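Local coordinates for protein phosphoserine phosphatase (Homo sapiens, PDB 6HYY) that catalyses the hydrolysis of phosphoserine to serine and phosphate, as a magnesium-dependent member of the haloacid dehalogenase-like hydrolase family, at residues A[103-109]-A[125-131]; A[154-159]-A[182-186]; A[20-24]-A[81-87]; A[39-44]-A[60-65]. All coordinates share one frame; numbering follows the deposited sequence.

Contact 1: A[103-109]-A[125-131]; sequences LISGGFR and NVFANRL. With SER (serine), chain E.
Asn129 and Arg109 carry most of the polar grip. Arg109 N donates to Asn129 O at 2.7 Å, while Asn129 N reaches back to Gly107 O at 2.8 Å. The Asn129 amide adds a third bond, ND2 to Gly106 O (2.8 Å), rising 48° out of that carbonyl plane; ND2 also serves Thr148 O. The bent Arg109 chain brings NH2 over Val126 O, 2.5 Å away, too short and bent a bond for its length to be relied on; Val126 CG1 covers one guanidinium face, and an edge-bound water links NH2 to Ala128 N. Upstream, Leu103 is bridged to Val126 and Ile104 to Phe127 in parallel, through backbone bonds of Leu103 and Ser105 to Asn125 and Phe127, and a beta bulge absorbs the Gly106-Gly107 corner. Here Ser105 OG accepts from Gly107 N (2.9 Å), an ST turn beside the bound serine, consistent with the family's second conserved motif. Among the side chains, Leu131 CD2 lies over the Phe108 ring, 4.1 Å from its centroid. With helix 109-116 between them, strands 100-105 and 126-133 form a beta-alpha-beta unit. That helix covers the Leu103 and Val126 face, helix 153-165 the Ile104 and Phe127 face, and helix 54-65 meets Phe108 and Leu131.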
loop_
_atom_site.group_PDB
_atom_site.type_symbol
_atom_site.label_atom_id
_atom_site.label_comp_id
_atom_site.label_asym_id
_atom_site.label_seq_id
_atom_site.Cartn_x
_atom_site.Cartn_y
_atom_site.Cartn_z
ATOM N N LEU A 103 2.445 3.117 -5.865
ATOM C CA LEU A 103 2.253 2.367 -4.637
ATOM C C LEU A 103 2.137 3.349 -3.484
ATOM O O LEU A 103 2.967 4.257 -3.354
ATOM C CB LEU A 103 3.417 1.402 -4.394
ATOM C CG LEU A 103 3.703 0.330 -5.450
ATOM C CD1 LEU A 103 4.803 -0.616 -4.927
ATOM C CD2 LEU A 103 2.443 -0.449 -5.789
ATOM N N ILE A 104 1.115 3.173 -2.648
ATOM C CA ILE A 104 0.900 4.041 -1.493
ATOM C C ILE A 104 0.800 3.164 -0.256
ATOM O O ILE A 104 0.056 2.175 -0.246
ATOM C CB ILE A 104 -0.366 4.916 -1.632
ATOM C CG1 ILE A 104 -0.352 5.664 -2.961
ATOM C CG2 ILE A 104 -0.444 5.896 -0.456
ATOM C CD1 ILE A 104 -1.623 6.461 -3.220
ATOM N N SER A 105 1.555 3.513 0.780
ATOM C CA SER A 105 1.576 2.646 1.948
ATOM C C SER A 105 1.840 3.442 3.218
ATOM O O SER A 105 2.611 4.400 3.218
ATOM C CB SER A 105 2.642 1.568 1.787
ATOM O OG SER A 105 2.544 0.650 2.865
ATOM N N GLY A 106 1.196 3.013 4.306
ATOM C CA GLY A 106 1.589 3.404 5.650
ATOM C C GLY A 106 2.784 2.644 6.192
ATOM O O GLY A 106 3.275 2.968 7.280
ATOM N N GLY A 107 3.255 1.638 5.451
ATOM C CA GLY A 107 4.518 0.984 5.718
ATOM C C GLY A 107 5.695 1.832 5.280
ATOM O O GLY A 107 5.607 3.054 5.161
ATOM N N PHE A 108 6.809 1.159 5.009
ATOM C CA PHE A 108 8.108 1.815 4.980
ATOM C C PHE A 108 8.765 1.728 3.614
ATOM O O PHE A 108 8.756 0.675 2.970
ATOM C CB PHE A 108 8.993 1.204 6.061
ATOM C CG PHE A 108 8.316 1.178 7.388
ATOM C CD1 PHE A 108 7.953 2.366 8.005
ATOM C CD2 PHE A 108 7.982 -0.024 7.992
ATOM C CE1 PHE A 108 7.292 2.351 9.209
ATOM C CE2 PHE A 108 7.320 -0.041 9.198
ATOM C CZ PHE A 108 6.981 1.141 9.812
ATOM N N ARG A 109 9.355 2.858 3.193
ATOM C CA ARG A 109 9.938 2.971 1.858
ATOM C C ARG A 109 11.001 1.905 1.597
ATOM O O ARG A 109 11.121 1.414 0.470
ATOM C CB ARG A 109 10.520 4.378 1.665
ATOM C CG ARG A 109 11.570 4.493 0.558
ATOM C CD ARG A 109 11.831 5.949 0.132
ATOM N NE ARG A 109 10.581 6.601 -0.195
ATOM C CZ ARG A 109 10.065 6.709 -1.421
ATOM N NH1 ARG A 109 10.697 6.255 -2.491
ATOM N NH2 ARG A 109 8.897 7.295 -1.563
ATOM N N ASN A 125 7.470 6.750 -7.857
ATOM C CA ASN A 125 6.048 6.444 -7.815
ATOM C C ASN A 125 5.664 5.732 -6.532
ATOM O O ASN A 125 4.554 5.187 -6.443
ATOM C CB ASN A 125 5.664 5.578 -9.014
ATOM C CG ASN A 125 5.713 6.332 -10.342
ATOM O OD1 ASN A 125 6.407 7.343 -10.480
ATOM N ND2 ASN A 125 4.985 5.831 -11.325
ATOM N N VAL A 126 6.562 5.722 -5.548
ATOM C CA VAL A 126 6.339 5.093 -4.254
ATOM C C VAL A 126 6.128 6.186 -3.217
ATOM O O VAL A 126 6.920 7.139 -3.134
ATOM C CB VAL A 126 7.527 4.204 -3.853
ATOM C CG1 VAL A 126 7.396 3.801 -2.398
ATOM C CG2 VAL A 126 7.641 2.993 -4.776
ATOM N N PHE A 127 5.059 6.056 -2.434
ATOM C CA PHE A 127 4.762 6.967 -1.340
ATOM C C PHE A 127 4.573 6.123 -0.095
ATOM O O PHE A 127 3.653 5.300 -0.037
ATOM C CB PHE A 127 3.511 7.804 -1.628
ATOM C CG PHE A 127 3.669 8.774 -2.771
ATOM C CD1 PHE A 127 3.498 8.360 -4.080
ATOM C CD2 PHE A 127 3.967 10.106 -2.519
ATOM C CE1 PHE A 127 3.637 9.269 -5.137
ATOM C CE2 PHE A 127 4.098 11.022 -3.554
ATOM C CZ PHE A 127 3.937 10.603 -4.863
ATOM N N ALA A 128 5.465 6.298 0.876
ATOM C CA ALA A 128 5.436 5.479 2.083
ATOM C C ALA A 128 6.181 6.215 3.185
ATOM O O ALA A 128 6.809 7.251 2.953
ATOM C CB ALA A 128 6.042 4.095 1.833
ATOM N N ASN A 129 6.105 5.662 4.392
ATOM C CA ASN A 129 6.815 6.271 5.504
ATOM C C ASN A 129 8.306 5.949 5.424
ATOM O O ASN A 129 8.729 4.999 4.769
ATOM C CB ASN A 129 6.195 5.817 6.816
ATOM C CG ASN A 129 4.866 6.472 7.034
ATOM O OD1 ASN A 129 4.753 7.689 6.866
ATOM N ND2 ASN A 129 3.843 5.690 7.329
ATOM N N ARG A 130 9.117 6.800 6.053
ATOM C CA ARG A 130 10.573 6.703 5.959
ATOM C C ARG A 130 11.123 6.503 7.361
ATOM O O ARG A 130 11.001 7.395 8.205
ATOM C CB ARG A 130 11.180 7.955 5.328
ATOM C CG ARG A 130 10.750 8.230 3.908
ATOM C CD ARG A 130 11.587 9.363 3.340
ATOM N NE ARG A 130 12.877 8.881 2.861
ATOM C CZ ARG A 130 13.819 9.658 2.335
ATOM N NH1 ARG A 130 13.613 10.967 2.225
ATOM N NH2 ARG A 130 14.957 9.122 1.909
ATOM N N LEU A 131 11.709 5.336 7.612
ATOM C CA LEU A 131 12.372 5.103 8.890
ATOM C C LEU A 131 13.678 5.892 8.971
ATOM O O LEU A 131 14.351 6.129 7.965
ATOM C CB LEU A 131 12.656 3.614 9.080
ATOM C CG LEU A 131 11.461 2.684 9.258
ATOM C CD1 LEU A 131 11.933 1.237 9.161
ATOM C CD2 LEU A 131 10.760 2.940 10.567
HETATM N N SER E . 0.083 -0.208 5.991
HETATM C CA SER E . -0.240 0.439 4.725
HETATM C C SER E . -1.385 1.424 4.920
HETATM O O SER E . -2.357 1.357 4.175
HETATM C CB SER E . -0.636 -0.576 3.676
HETATM O OG SER E . -0.300 -0.193 2.363
HETATM O OXT SER E . -1.397 2.273 5.818
HETATM O O HOH W 1 7.657 8.437 0.615
#

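Contact 2: A[154-159]-A[182-186]. With SER (serine), chain E.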
loop_
_atom_site.group_PDB
_atom_site.type_symbol
_atom_site.label_atom_id
_atom_site.label_comp_id
_atom_site.label_asym_id
_atom_site.label_seq_id
_atom_site.Cartn_x
_atom_site.Cartn_y
_atom_site.Cartn_z
ATOM N N LYS A 154 -3.474 8.681 2.386
ATOM C CA LYS A 154 -3.598 8.196 1.014
ATOM C C LYS A 154 -4.303 9.220 0.137
ATOM O O LYS A 154 -3.910 9.435 -1.016
ATOM C CB LYS A 154 -4.337 6.859 0.989
ATOM C CG LYS A 154 -3.455 5.721 1.492
ATOM C CD LYS A 154 -4.218 4.426 1.610
ATOM C CE LYS A 154 -3.297 3.319 2.091
ATOM N NZ LYS A 154 -4.071 2.179 2.684
ATOM N N GLY A 155 -5.333 9.877 0.675
ATOM C CA GLY A 155 -5.999 10.917 -0.088
ATOM C C GLY A 155 -5.094 12.104 -0.329
ATOM O O GLY A 155 -5.125 12.719 -1.406
ATOM N N LYS A 156 -4.247 12.426 0.658
ATOM C CA LYS A 156 -3.291 13.514 0.474
ATOM C C LYS A 156 -2.303 13.198 -0.645
ATOM O O LYS A 156 -1.930 14.082 -1.424
ATOM C CB LYS A 156 -2.550 13.794 1.779
ATOM C CG LYS A 156 -3.444 14.266 2.913
ATOM C CD LYS A 156 -2.616 14.653 4.132
ATOM C CE LYS A 156 -3.509 15.004 5.319
ATOM N NZ LYS A 156 -3.672 13.858 6.268
ATOM N N VAL A 157 -1.853 11.944 -0.725
ATOM C CA VAL A 157 -0.960 11.550 -1.812
ATOM C C VAL A 157 -1.652 11.744 -3.155
ATOM O O VAL A 157 -1.074 12.292 -4.098
ATOM C CB VAL A 157 -0.489 10.094 -1.625
ATOM C CG1 VAL A 157 0.242 9.613 -2.890
ATOM C CG2 VAL A 157 0.418 9.993 -0.413
ATOM N N ILE A 158 -2.897 11.287 -3.265
ATOM C CA ILE A 158 -3.599 11.375 -4.539
ATOM C C ILE A 158 -3.807 12.834 -4.925
ATOM O O ILE A 158 -3.671 13.198 -6.099
ATOM C CB ILE A 158 -4.918 10.580 -4.480
ATOM C CG1 ILE A 158 -4.563 9.085 -4.380
ATOM C CG2 ILE A 158 -5.807 10.865 -5.721
ATOM C CD1 ILE A 158 -5.745 8.167 -4.295
ATOM N N LYS A 159 -4.104 13.694 -3.937
ATOM C CA LYS A 159 -4.200 15.126 -4.217
ATOM C C LYS A 159 -2.884 15.672 -4.746
ATOM O O LYS A 159 -2.874 16.444 -5.715
ATOM C CB LYS A 159 -4.636 15.883 -2.958
ATOM C CG LYS A 159 -4.675 17.398 -3.126
ATOM C CD LYS A 159 -5.329 18.049 -1.904
ATOM C CE LYS A 159 -5.602 19.530 -2.153
ATOM N NZ LYS A 159 -6.268 20.194 -0.998
ATOM N N ALA A 182 -10.099 7.168 0.287
ATOM C CA ALA A 182 -9.260 7.970 -0.592
ATOM C C ALA A 182 -9.959 8.317 -1.896
ATOM O O ALA A 182 -9.348 8.967 -2.756
ATOM C CB ALA A 182 -7.947 7.237 -0.889
ATOM N N CYS A 183 -11.204 7.874 -2.067
ATOM C CA CYS A 183 -12.059 8.272 -3.185
ATOM C C CYS A 183 -13.276 8.980 -2.605
ATOM O O CYS A 183 -14.179 8.316 -2.065
ATOM C CB CYS A 183 -12.483 7.053 -4.000
ATOM S SG CYS A 183 -13.657 7.376 -5.313
ATOM N N PRO A 184 -13.340 10.324 -2.656
ATOM C CA PRO A 184 -12.378 11.263 -3.239
ATOM C C PRO A 184 -11.126 11.441 -2.383
ATOM O O PRO A 184 -11.176 11.106 -1.196
ATOM C CB PRO A 184 -13.187 12.572 -3.304
ATOM C CG PRO A 184 -14.074 12.467 -2.134
ATOM C CD PRO A 184 -14.445 11.026 -1.979
ATOM N N PRO A 185 -10.047 12.021 -2.940
ATOM C CA PRO A 185 -9.941 12.651 -4.264
ATOM C C PRO A 185 -9.731 11.719 -5.456
ATOM O O PRO A 185 -9.751 12.200 -6.596
ATOM C CB PRO A 185 -8.726 13.570 -4.107
ATOM C CG PRO A 185 -7.883 12.874 -3.091
ATOM C CD PRO A 185 -8.842 12.266 -2.123
ATOM N N ALA A 186 -9.502 10.422 -5.236
ATOM C CA ALA A 186 -9.436 9.548 -6.396
ATOM C C ALA A 186 -10.780 9.578 -7.122
ATOM O O ALA A 186 -11.817 9.907 -6.538
ATOM C CB ALA A 186 -9.082 8.113 -5.988
HETATM N N SER E . 0.083 -0.208 5.991
HETATM C CA SER E . -0.240 0.439 4.725
HETATM C C SER E . -1.385 1.424 4.920
HETATM O O SER E . -2.357 1.357 4.175
HETATM C CB SER E . -0.636 -0.576 3.676
HETATM O OG SER E . -0.300 -0.193 2.363
HETATM O OXT SER E . -1.397 2.273 5.818
#
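Ile158 drops from helix 153-165 onto the loop at 182-186 and does most of the touching. Its CG1 lies anti to the carbonyl carbon (chi1 -68°) and the chain runs on extended, which delivers CD1 to Ala186 CB at 3.7 Å and to Ala182 CB at 4.2 Å. The other branch, CG2, meets Pro185 CG at 3.9 Å and the start of Ala186. One turn earlier, Gly155 exposes bare backbone to the loop: Pro185 CG comes within 3.2 Å of Gly155 O, and a beta carbon on Gly155 would be tight against Pro185 CD. Cis peptide bonds precede both Pro184 and Pro185, and the tight loop is closed by Ala186 N bonding to Ala182 O.

The Lys154 side chain meets the loop at its base, CB 4.1 Å from Ala182 CB. Beyond CG its chain is fully extended and leads away to the active site, where NZ forms salt bridges with Asp16 and Asp179, bonds to Thr178, and donates to the carboxylate O of the bound serine at a distance so short that its length is doubtful. A methionine in place of Lys154, having no amine, would probably cost Asp16 and Asp179 this salt-bridge partner and the serine carboxylate its nearby amine, although Asp16 also binds the magnesium ion. No hydrogen bond crosses between helix and loop; cohesion here is apolar, while the polar end of Lys154 works some distance away, consistent with the motif III lysine of the family.

Contact 3: A[20-24]-A[81-87]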
loop_
_atom_site.group_PDB
_atom_site.type_symbol
_atom_site.label_atom_id
_atom_site.label_comp_id
_atom_site.label_asym_id
_atom_site.label_seq_id
_atom_site.Cartn_x
_atom_site.Cartn_y
_atom_site.Cartn_z
ATOM N N THR A 20 -2.786 -5.918 -0.194
ATOM C CA THR A 20 -3.268 -5.740 -1.560
ATOM C C THR A 20 -2.192 -6.172 -2.549
ATOM O O THR A 20 -2.312 -7.248 -3.129
ATOM C CB THR A 20 -3.714 -4.297 -1.792
ATOM O OG1 THR A 20 -4.830 -4.040 -0.927
ATOM C CG2 THR A 20 -4.171 -4.110 -3.206
ATOM N N VAL A 21 -1.127 -5.396 -2.718
ATOM C CA VAL A 21 -0.036 -5.798 -3.611
ATOM C C VAL A 21 0.770 -6.940 -3.003
ATOM O O VAL A 21 1.269 -7.816 -3.724
ATOM C CB VAL A 21 0.859 -4.582 -3.909
ATOM C CG1 VAL A 21 2.140 -5.009 -4.641
ATOM C CG2 VAL A 21 0.100 -3.592 -4.757
ATOM N N ILE A 22 0.936 -6.935 -1.684
ATOM C CA ILE A 22 1.586 -8.047 -0.991
ATOM C C ILE A 22 0.574 -8.734 -0.079
ATOM O O ILE A 22 -0.450 -8.175 0.291
ATOM C CB ILE A 22 2.828 -7.604 -0.193
ATOM C CG1 ILE A 22 2.433 -6.608 0.910
ATOM C CG2 ILE A 22 3.911 -7.050 -1.143
ATOM C CD1 ILE A 22 3.606 -6.136 1.779
ATOM N N ARG A 23 0.889 -9.977 0.303
ATOM C CA ARG A 23 -0.060 -10.763 1.086
ATOM C C ARG A 23 -0.096 -10.331 2.546
ATOM O O ARG A 23 -1.141 -10.450 3.196
ATOM C CB ARG A 23 0.290 -12.254 0.974
ATOM C CG ARG A 23 0.586 -12.673 -0.459
ATOM C CD ARG A 23 0.107 -14.089 -0.747
ATOM N NE ARG A 23 -1.301 -14.087 -1.136
ATOM C CZ ARG A 23 -1.943 -15.117 -1.680
ATOM N NH1 ARG A 23 -1.305 -16.260 -1.920
ATOM N NH2 ARG A 23 -3.230 -14.998 -1.990
ATOM N N GLU A 24 1.006 -9.796 3.051
ATOM C CA GLU A 24 1.234 -9.518 4.462
ATOM C C GLU A 24 1.096 -8.023 4.748
ATOM O O GLU A 24 0.900 -7.201 3.850
ATOM C CB GLU A 24 2.623 -10.023 4.868
ATOM C CG GLU A 24 2.968 -11.451 4.401
ATOM C CD GLU A 24 3.823 -11.495 3.125
ATOM O OE1 GLU A 24 4.486 -12.535 2.892
ATOM O OE2 GLU A 24 3.831 -10.501 2.366
ATOM N N PRO A 81 8.534 -9.786 1.404
ATOM C CA PRO A 81 7.086 -9.972 1.328
ATOM C C PRO A 81 6.689 -10.658 0.032
ATOM O O PRO A 81 7.348 -10.524 -1.002
ATOM C CB PRO A 81 6.541 -8.542 1.395
ATOM C CG PRO A 81 7.646 -7.708 0.852
ATOM C CD PRO A 81 8.923 -8.368 1.322
ATOM N N HIS A 82 5.607 -11.423 0.108
ATOM C CA HIS A 82 5.114 -12.165 -1.042
ATOM C C HIS A 82 4.131 -11.330 -1.842
ATOM O O HIS A 82 3.134 -10.847 -1.297
ATOM C CB HIS A 82 4.434 -13.449 -0.596
ATOM C CG HIS A 82 5.395 -14.470 -0.080
ATOM N ND1 HIS A 82 5.270 -15.812 -0.357
ATOM C CD2 HIS A 82 6.516 -14.340 0.667
ATOM C CE1 HIS A 82 6.262 -16.470 0.216
ATOM N NE2 HIS A 82 7.033 -15.603 0.843
ATOM N N LEU A 83 4.387 -11.197 -3.135
ATOM C CA LEU A 83 3.428 -10.519 -3.995
ATOM C C LEU A 83 2.158 -11.354 -4.146
ATOM O O LEU A 83 2.189 -12.589 -4.268
ATOM C CB LEU A 83 4.040 -10.225 -5.365
ATOM C CG LEU A 83 5.251 -9.305 -5.376
ATOM C CD1 LEU A 83 5.806 -9.163 -6.775
ATOM C CD2 LEU A 83 4.859 -7.935 -4.872
ATOM N N THR A 84 1.033 -10.671 -4.119
ATOM C CA THR A 84 -0.255 -11.314 -4.310
ATOM C C THR A 84 -0.337 -11.892 -5.718
ATOM O O THR A 84 0.112 -11.255 -6.676
ATOM C CB THR A 84 -1.349 -10.262 -4.111
ATOM O OG1 THR A 84 -1.217 -9.695 -2.803
ATOM C CG2 THR A 84 -2.748 -10.814 -4.345
ATOM N N PRO A 85 -0.871 -13.097 -5.887
ATOM C CA PRO A 85 -1.035 -13.657 -7.234
ATOM C C PRO A 85 -1.756 -12.706 -8.179
ATOM O O PRO A 85 -2.756 -12.067 -7.823
ATOM C CB PRO A 85 -1.846 -14.931 -6.985
ATOM C CG PRO A 85 -1.442 -15.329 -5.594
ATOM C CD PRO A 85 -1.224 -14.055 -4.827
ATOM N N GLY A 86 -1.203 -12.569 -9.382
ATOM C CA GLY A 86 -1.786 -11.734 -10.396
ATOM C C GLY A 86 -1.272 -10.312 -10.452
ATOM O O GLY A 86 -1.457 -9.660 -11.480
ATOM N N ILE A 87 -0.638 -9.813 -9.385
ATOM C CA ILE A 87 -0.279 -8.386 -9.410
ATOM C C ILE A 87 0.855 -8.106 -10.403
ATOM O O ILE A 87 0.844 -7.056 -11.071
ATOM C CB ILE A 87 0.032 -7.847 -7.999
ATOM C CG1 ILE A 87 0.168 -6.313 -8.018
ATOM C CG2 ILE A 87 1.304 -8.370 -7.456
ATOM C CD1 ILE A 87 -1.085 -5.549 -8.501
#
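Five hydrogen bonds run between 20-24 and 81-87. Thr84 supplies two of them to the end of helix 17-21: OG1 to Thr20 O at 2.7 Å, and N to Val21 O at 2.9 Å and nearly straight (175°). Thr84 OG1 in turn accepts from Asn195. Further along, Arg23 N binds His82 O (2.9 Å); together with the Thr84 N bond this makes a single backbone bridge between Ile22 and Leu83. The Glu24 chain, bent at chi2 (98°), turns its carboxylate back to His82 N, which meets the syn lone pair of OE2 at 3.0 Å and, weakly, OE1.

In phosphoserine phosphatases, as in other members with a C1-type cap, a helical cap is inserted after the first core strand, and the two segments fit the outgoing and returning links, pinned side by side with 56 residues between them.

Apolar contact forms one patch. Val21 runs alongside Leu83, CG1 to CD2 4.0 Å, and its side chain crosses that of Ile87 at about a right angle; Ile22 touches Leu83 and rests CD1 on Pro81 CB (3.8 Å). Val115 of helix 109-116 packs against Val21, Ile22, Pro81 and Leu83. Apart from this, Pro85 CD sits over the centre of the Arg23 guanidinium, 3.4 Å from CZ, and Arg23 NE bonds to Asn195 OD1.

Contact 4: A[39-44]-A[60-65]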
loop_
_atom_site.group_PDB
_atom_site.type_symbol
_atom_site.label_atom_id
_atom_site.label_comp_id
_atom_site.label_asym_id
_atom_site.label_seq_id
_atom_site.Cartn_x
_atom_site.Cartn_y
_atom_site.Cartn_z
ATOM N N ALA A 39 2.177 -8.373 19.787
ATOM C CA ALA A 39 1.759 -7.044 20.220
ATOM C C ALA A 39 1.506 -6.125 19.032
ATOM O O ALA A 39 0.500 -5.407 18.997
ATOM C CB ALA A 39 2.815 -6.445 21.151
ATOM N N VAL A 40 2.394 -6.147 18.039
ATOM C CA VAL A 40 2.276 -5.200 16.933
ATOM C C VAL A 40 1.120 -5.580 16.013
ATOM O O VAL A 40 0.361 -4.712 15.565
ATOM C CB VAL A 40 3.610 -5.104 16.172
ATOM C CG1 VAL A 40 3.402 -4.475 14.795
ATOM C CG2 VAL A 40 4.622 -4.309 16.987
ATOM N N SER A 41 0.962 -6.876 15.718
ATOM C CA SER A 41 -0.153 -7.313 14.881
ATOM C C SER A 41 -1.489 -6.893 15.482
ATOM O O SER A 41 -2.406 -6.488 14.755
ATOM C CB SER A 41 -0.109 -8.830 14.686
ATOM O OG SER A 41 0.881 -9.198 13.738
ATOM N N GLU A 42 -1.611 -6.966 16.809
ATOM C CA GLU A 42 -2.831 -6.507 17.464
ATOM C C GLU A 42 -3.012 -5.002 17.310
ATOM O O GLU A 42 -4.115 -4.533 17.003
ATOM C CB GLU A 42 -2.813 -6.899 18.940
ATOM C CG GLU A 42 -4.151 -6.711 19.637
ATOM C CD GLU A 42 -5.316 -7.258 18.822
ATOM O OE1 GLU A 42 -6.319 -6.530 18.649
ATOM O OE2 GLU A 42 -5.227 -8.413 18.348
ATOM N N MET A 43 -1.942 -4.227 17.509
ATOM C CA MET A 43 -2.047 -2.780 17.339
ATOM C C MET A 43 -2.397 -2.413 15.906
ATOM O O MET A 43 -3.091 -1.419 15.669
ATOM C CB MET A 43 -0.738 -2.105 17.750
ATOM C CG MET A 43 -0.318 -2.363 19.183
ATOM S SD MET A 43 1.401 -1.897 19.480
ATOM C CE MET A 43 1.201 -0.339 20.316
ATOM N N THR A 44 -1.924 -3.195 14.939
ATOM C CA THR A 44 -2.254 -2.927 13.543
ATOM C C THR A 44 -3.744 -3.119 13.288
ATOM O O THR A 44 -4.390 -2.289 12.632
ATOM C CB THR A 44 -1.418 -3.831 12.642
ATOM O OG1 THR A 44 -0.028 -3.543 12.856
ATOM C CG2 THR A 44 -1.773 -3.613 11.178
ATOM N N GLU A 60 3.710 4.145 18.346
ATOM C CA GLU A 60 3.653 3.139 19.405
ATOM C C GLU A 60 4.127 1.774 18.924
ATOM O O GLU A 60 4.786 1.047 19.674
ATOM C CB GLU A 60 2.234 3.044 19.958
ATOM C CG GLU A 60 1.748 4.314 20.611
ATOM C CD GLU A 60 0.244 4.322 20.780
ATOM O OE1 GLU A 60 -0.280 5.231 21.459
ATOM O OE2 GLU A 60 -0.413 3.412 20.232
ATOM N N ARG A 61 3.787 1.392 17.689
ATOM C CA ARG A 61 4.252 0.105 17.186
ATOM C C ARG A 61 5.760 0.115 16.992
ATOM O O ARG A 61 6.449 -0.840 17.360
ATOM C CB ARG A 61 3.545 -0.242 15.872
ATOM C CG ARG A 61 2.127 -0.770 16.037
ATOM C CD ARG A 61 1.419 -0.930 14.690
ATOM N NE ARG A 61 1.037 0.353 14.105
ATOM C CZ ARG A 61 0.428 0.480 12.926
ATOM N NH1 ARG A 61 0.139 -0.601 12.212
ATOM N NH2 ARG A 61 0.114 1.679 12.453
ATOM N N LEU A 62 6.293 1.202 16.421
ATOM C CA LEU A 62 7.733 1.292 16.227
ATOM C C LEU A 62 8.473 1.375 17.558
ATOM O O LEU A 62 9.605 0.881 17.667
ATOM C CB LEU A 62 8.058 2.491 15.337
ATOM C CG LEU A 62 7.730 2.253 13.856
ATOM C CD1 LEU A 62 7.809 3.554 13.069
ATOM C CD2 LEU A 62 8.648 1.206 13.258
ATOM N N ALA A 63 7.848 1.965 18.580
ATOM C CA ALA A 63 8.468 1.989 19.901
ATOM C C ALA A 63 8.658 0.580 20.455
ATOM O O ALA A 63 9.633 0.322 21.170
ATOM C CB ALA A 63 7.634 2.843 20.858
ATOM N N LEU A 64 7.752 -0.348 20.133
ATOM C CA LEU A 64 7.957 -1.740 20.526
ATOM C C LEU A 64 8.950 -2.458 19.620
ATOM O O LEU A 64 9.684 -3.340 20.086
ATOM C CB LEU A 64 6.633 -2.502 20.522
ATOM C CG LEU A 64 5.521 -2.006 21.447
ATOM C CD1 LEU A 64 4.296 -2.892 21.302
ATOM C CD2 LEU A 64 5.987 -1.958 22.901
ATOM N N ILE A 65 8.986 -2.109 18.333
ATOM C CA ILE A 65 9.829 -2.831 17.388
ATOM C C ILE A 65 11.282 -2.379 17.494
ATOM O O ILE A 65 12.197 -3.209 17.526
ATOM C CB ILE A 65 9.288 -2.655 15.956
ATOM C CG1 ILE A 65 7.887 -3.261 15.835
ATOM C CG2 ILE A 65 10.233 -3.263 14.943
ATOM C CD1 ILE A 65 7.121 -2.802 14.590
#
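Segments 39-44 and 60-65, of helices 37-46 and 54-65, run almost exactly antiparallel, 174° between their directions, with the segment axes 9.8 Å apart at closest approach. Their backbones come nearest at Val40 and Arg61, whose CA atoms are 5.7 Å apart. Arg61 threads the interface: its chain slides past Met43 in the opposite direction, with CG against Met43 CB at 3.6 Å, then bends at chi3 (-73°) to send the guanidinium to Thr44. NH1 meets Thr44 OG1 at 3.0 Å, with the hydroxyl close to the guanidinium plane at its edge. That oxygen is also bonded to Asp28, and Arg61 NE is tied to Ala57 O, so both ends of the pair have a second partner. Substituting an alanine for Arg61 would remove everything beyond CB, and is likely to cost Thr44 its NH1 donor and open a gap beside Met43 CB.

Apolar contacts fill the rest. Met43 SD touches Leu64 CD1 at 3.6 Å and its methyl, CE, reaches Glu60 CB; Ala39 CB closes on the same Leu64 CD1 at 3.9 Å. On the buried side the Val40 and Ile65 side chains cross at about a right angle, CG2 to CG1 3.6 Å. The pair belongs to the helical cap: helix 26-33 packs on Val40 and Thr44, Cys34 and Val36 of the loop between helices 26-33 and 37-46 touch Ile65, and on another flank of helix 54-65 Leu62 reaches Tyr139 and Phe142 of strand 139-142.

How the contacts relate
Contacts 1 and 3 are buried; contacts 2 and 4 are only partly so. Contact 1 is the central one, touching each of the others: Ile104 and Phe127 meet Val157 of contact 2, Leu103 meets Val21 of contact 3, and Phe108 and Leu131 meet Leu62 of helix 54-65, which carries half of contact 4. Contacts 2, 3 and 4 do not touch one another. Chemistry follows place. Contact 1 is mostly backbone hydrogen bonding between strands, contact 3 a mixture of backbone and side-chain bonds, whereas contact 2 crosses from helix to loop by apolar packing and contact 4, out in the cap, adds one arginine bond. Contacts 1 and 2 reach the bound serine from separate elements of the core.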